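Side-chain contacts in Glyoxalase/bleomycin resistance protein/dioxygenase (Catenulispora acidiphila, PDB 4N04), which belongs to the glyoxalase/bleomycin resistance/dioxygenase superfamily and may have dioxygenase activity: residues Val69-Leu72 against Asp73-Leu76; Gly78-Arg82 against Gly83-Ala87. The protein carries 1 engineered substitution. All coordinates share one frame; numbering follows the deposited sequence.

Contact 1 (Val69-Leu72 against Asp73-Leu76); sequences VEDL and DAVL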
loop_
_atom_site.group_PDB
_atom_site.type_symbol
_atom_site.label_atom_id
_atom_site.label_comp_id
_atom_site.label_asym_id
_atom_site.label_seq_id
_atom_site.Cartn_x
_atom_site.Cartn_y
_atom_site.Cartn_z
ATOM N N VAL A 69 -4.500 -6.867 8.365
ATOM C CA VAL A 69 -4.817 -8.031 7.538
ATOM C C VAL A 69 -4.918 -9.304 8.348
ATOM O O VAL A 69 -4.578 -9.333 9.523
ATOM C CB VAL A 69 -3.786 -8.239 6.407
ATOM C CG1 VAL A 69 -3.681 -6.985 5.559
ATOM C CG2 VAL A 69 -2.441 -8.611 6.972
ATOM N N GLU A 70 -5.393 -10.363 7.706
ATOM C CA GLU A 70 -5.457 -11.667 8.344
ATOM C C GLU A 70 -4.071 -12.294 8.391
ATOM O O GLU A 70 -3.647 -12.775 9.432
ATOM C CB GLU A 70 -6.427 -12.588 7.604
ATOM C CG GLU A 70 -7.866 -12.092 7.556
ATOM C CD GLU A 70 -8.839 -13.159 7.070
ATOM O OE1 GLU A 70 -8.964 -14.202 7.747
ATOM O OE2 GLU A 70 -9.473 -12.963 6.009
ATOM N N ASP A 71 -3.363 -12.270 7.265
ATOM C CA ASP A 71 -2.082 -12.972 7.157
ATOM C C ASP A 71 -0.922 -12.019 6.878
ATOM O O ASP A 71 -0.527 -11.832 5.723
ATOM C CB ASP A 71 -2.155 -14.033 6.045
ATOM C CG ASP A 71 -1.027 -15.060 6.124
ATOM O OD1 ASP A 71 -1.181 -16.158 5.545
ATOM O OD2 ASP A 71 0.009 -14.780 6.766
ATOM N N LEU A 72 -0.364 -11.439 7.937
ATOM C CA LEU A 72 0.741 -10.503 7.794
ATOM C C LEU A 72 1.960 -11.158 7.147
ATOM O O LEU A 72 2.674 -10.530 6.366
ATOM C CB LEU A 72 1.118 -9.921 9.146
ATOM C CG LEU A 72 2.073 -8.730 9.088
ATOM C CD1 LEU A 72 1.507 -7.628 8.206
ATOM C CD2 LEU A 72 2.322 -8.203 10.482
ATOM N N ASP A 73 2.186 -12.427 7.462
ATOM C CA ASP A 73 3.355 -13.134 6.960
ATOM C C ASP A 73 3.297 -13.269 5.452
ATOM O O ASP A 73 4.327 -13.225 4.774
ATOM C CB ASP A 73 3.465 -14.515 7.608
ATOM C CG ASP A 73 3.647 -14.441 9.110
ATOM O OD1 ASP A 73 4.183 -15.400 9.706
ATOM O OD2 ASP A 73 3.247 -13.414 9.698
ATOM N N ALA A 74 2.084 -13.437 4.932
ATOM C CA ALA A 74 1.879 -13.582 3.496
ATOM C C ALA A 74 2.194 -12.263 2.819
ATOM O O ALA A 74 2.925 -12.224 1.826
ATOM C CB ALA A 74 0.450 -14.005 3.199
ATOM N N VAL A 75 1.636 -11.188 3.371
ATOM C CA VAL A 75 1.913 -9.838 2.899
ATOM C C VAL A 75 3.415 -9.661 2.828
ATOM O O VAL A 75 3.952 -9.273 1.798
ATOM C CB VAL A 75 1.320 -8.767 3.850
ATOM C CG1 VAL A 75 1.744 -7.369 3.419
ATOM C CG2 VAL A 75 -0.196 -8.877 3.899
ATOM N N LEU A 76 4.091 -9.990 3.924
ATOM C CA LEU A 76 5.537 -9.847 4.001
ATOM C C LEU A 76 6.289 -10.640 2.921
ATOM O O LEU A 76 6.989 -10.047 2.095
ATOM C CB LEU A 76 6.030 -10.218 5.398
ATOM C CG LEU A 76 5.938 -9.117 6.453
ATOM C CD1 LEU A 76 6.221 -9.668 7.841
ATOM C CD2 LEU A 76 6.918 -8.007 6.138
#
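The carbonyl O of D71 accepts from V75 N at 3.3 Å, and one residue further on L76 N bonds to L72 O at 2.9 Å, the first i to i+4 bonds of helix 72-81. The side chain of D71 turns onto the same end. With CG anti to its backbone N (chi1 -164°), OD2 lies 3.1 Å from A74 N, which meets it from above the carboxylate plane rather than within it. The carboxylate also lies close against the methyl of A74, with D71 CG 3.4 Å from A74 CB. D71 is thus the N-cap of the helix that, in this vicinal oxygen chelate fold, runs between strands 64-69 and 88-91 of one mixed sheet, and its negative charge would be expected to interact favourably with the positive end of the helix dipole. The carboxylate of D73, whose OD2 is 4.6 Å from D71 OD2, forms a salt bridge with R97, which probably eases the repulsion between the two acids. On the apolar side, the side chains of V69 and V75 cross obliquely, with V69 CG2 3.8 Å from V75 CG2, while L72 CG approaches L76 CD1 more loosely at 4.4 Å; L72 and V75 both rest on F111 of strand 108-113.

Contact 2 (Gly78-Arg82 against Gly83-Ala87); sequences GASER and GVEAA
With CG beside the backbone N and the chain bent at chi2 (-66°), the side chain of E85 folds back towards the helix, where its OE2 comes to 3.2 Å from S80 OG and 3.3 Å from S80 CB. The hydroxyl of S80, set beside its own backbone N, also reaches the carbonyl O of L76 one turn earlier; its single proton may go to L76 O instead, so the pairing with E85 OE2 remains uncertain. Deeper in, V84 turns its CG2 branch onto the helix, 3.6 Å from the methyl of A79 and close to the A79 carbonyl O as well. V84 also touches W23, S26 and L27 of helix 17-28, which leaves this valine buried between the two helices. R82 runs the other way. Its chain bends at chi3 and brings the guanidinium face over G78 O, 3.0 Å above the plane, while NE and NH2 donate to the carbonyl oxygens of S26 and L27 and so tie the end of one helix to the other. The backbone closes with two bonds: V84 N to A79 O at 2.8 Å, and G83 N to S80 O at 3.0 Å, where the donor stands well above the carbonyl plane. G83 has positive phi (90°), a conformation that glycine adopts readily, and is the C' residue of a Schellman motif, the 6→1 and 5→2 bond pair that ends helix 72-81.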
loop_
_atom_site.group_PDB
_atom_site.type_symbol
_atom_site.label_atom_id
_atom_site.label_comp_id
_atom_site.label_asym_id
_atom_site.label_seq_id
_atom_site.Cartn_x
_atom_site.Cartn_y
_atom_site.Cartn_z
ATOM N N GLY A 78 5.300 -12.468 0.220
ATOM C CA GLY A 78 4.868 -12.171 -1.136
ATOM C C GLY A 78 5.478 -10.893 -1.683
ATOM O O GLY A 78 5.916 -10.844 -2.830
ATOM N N ALA A 79 5.512 -9.851 -0.858
ATOM C CA ALA A 79 6.121 -8.586 -1.257
ATOM C C ALA A 79 7.633 -8.740 -1.414
ATOM O O ALA A 79 8.246 -8.078 -2.255
ATOM C CB ALA A 79 5.785 -7.476 -0.247
ATOM N N SER A 80 8.223 -9.611 -0.598
ATOM C CA SER A 80 9.657 -9.890 -0.661
ATOM C C SER A 80 10.050 -10.552 -1.974
ATOM O O SER A 80 11.048 -10.182 -2.590
ATOM C CB SER A 80 10.074 -10.800 0.491
ATOM O OG SER A 80 9.961 -10.137 1.731
ATOM N N GLU A 81 9.266 -11.536 -2.393
ATOM C CA GLU A 81 9.587 -12.280 -3.603
ATOM C C GLU A 81 9.447 -11.384 -4.830
ATOM O O GLU A 81 10.109 -11.605 -5.848
ATOM C CB GLU A 81 8.703 -13.530 -3.735
ATOM C CG GLU A 81 7.310 -13.263 -4.296
ATOM C CD GLU A 81 6.447 -14.510 -4.379
ATOM O OE1 GLU A 81 6.671 -15.443 -3.576
ATOM O OE2 GLU A 81 5.542 -14.552 -5.249
ATOM N N ARG A 82 8.592 -10.368 -4.724
ATOM C CA ARG A 82 8.356 -9.453 -5.835
ATOM C C ARG A 82 9.214 -8.211 -5.673
ATOM O O ARG A 82 9.003 -7.200 -6.340
ATOM C CB ARG A 82 6.874 -9.101 -5.955
ATOM C CG ARG A 82 5.988 -10.322 -6.051
ATOM C CD ARG A 82 4.543 -9.958 -6.287
ATOM N NE ARG A 82 3.942 -9.337 -5.113
ATOM C CZ ARG A 82 3.324 -10.002 -4.142
ATOM N NH1 ARG A 82 3.224 -11.323 -4.198
ATOM N NH2 ARG A 82 2.802 -9.343 -3.115
ATOM N N GLY A 83 10.171 -8.297 -4.756
ATOM C CA GLY A 83 11.249 -7.332 -4.679
ATOM C C GLY A 83 11.079 -6.103 -3.806
ATOM O O GLY A 83 11.895 -5.189 -3.908
ATOM N N VAL A 84 10.051 -6.058 -2.957
ATOM C CA VAL A 84 9.903 -4.924 -2.035
ATOM C C VAL A 84 9.989 -5.322 -0.556
ATOM O O VAL A 84 9.291 -6.228 -0.090
ATOM C CB VAL A 84 8.638 -4.046 -2.328
ATOM C CG1 VAL A 84 8.561 -3.694 -3.804
ATOM C CG2 VAL A 84 7.353 -4.721 -1.879
ATOM N N GLU A 85 10.870 -4.644 0.176
ATOM C CA GLU A 85 11.077 -4.942 1.594
ATOM C C GLU A 85 10.495 -3.849 2.479
ATOM O O GLU A 85 10.335 -2.710 2.049
ATOM C CB GLU A 85 12.567 -5.119 1.897
ATOM C CG GLU A 85 13.224 -6.247 1.121
ATOM C CD GLU A 85 12.696 -7.616 1.521
ATOM O OE1 GLU A 85 12.616 -7.885 2.742
ATOM O OE2 GLU A 85 12.354 -8.416 0.619
ATOM N N ALA A 86 10.174 -4.202 3.716
ATOM C CA ALA A 86 9.650 -3.230 4.662
ATOM C C ALA A 86 10.732 -2.248 5.101
ATOM O O ALA A 86 11.907 -2.591 5.149
ATOM C CB ALA A 86 9.047 -3.933 5.872
ATOM N N ALA A 87 10.322 -1.025 5.408
ATOM C CA ALA A 87 11.211 -0.040 5.988
ATOM C C ALA A 87 11.481 -0.364 7.470
ATOM O O ALA A 87 12.606 -0.237 7.956
ATOM C CB ALA A 87 10.601 1.340 5.852
#

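In the fold
Contacts 1 and 2 are the two ends of one helix, 72-81, and their centres lie about 12 Å apart. Contact 1 opens it just after strand 64-69, and contact 2 closes it before strand 88-91, so that together they bracket the helical crossover between the two outermost strands of the second sheet. Along the helix they are joined by the hydrogen bond between the S80 hydroxyl and L76 O. Strand 97-102 lies under both: L76 and A79 each rest on Y101. Contact 2 also reaches helix 17-28, through V84 and R82. No ligand or metal marks an active site near either contact.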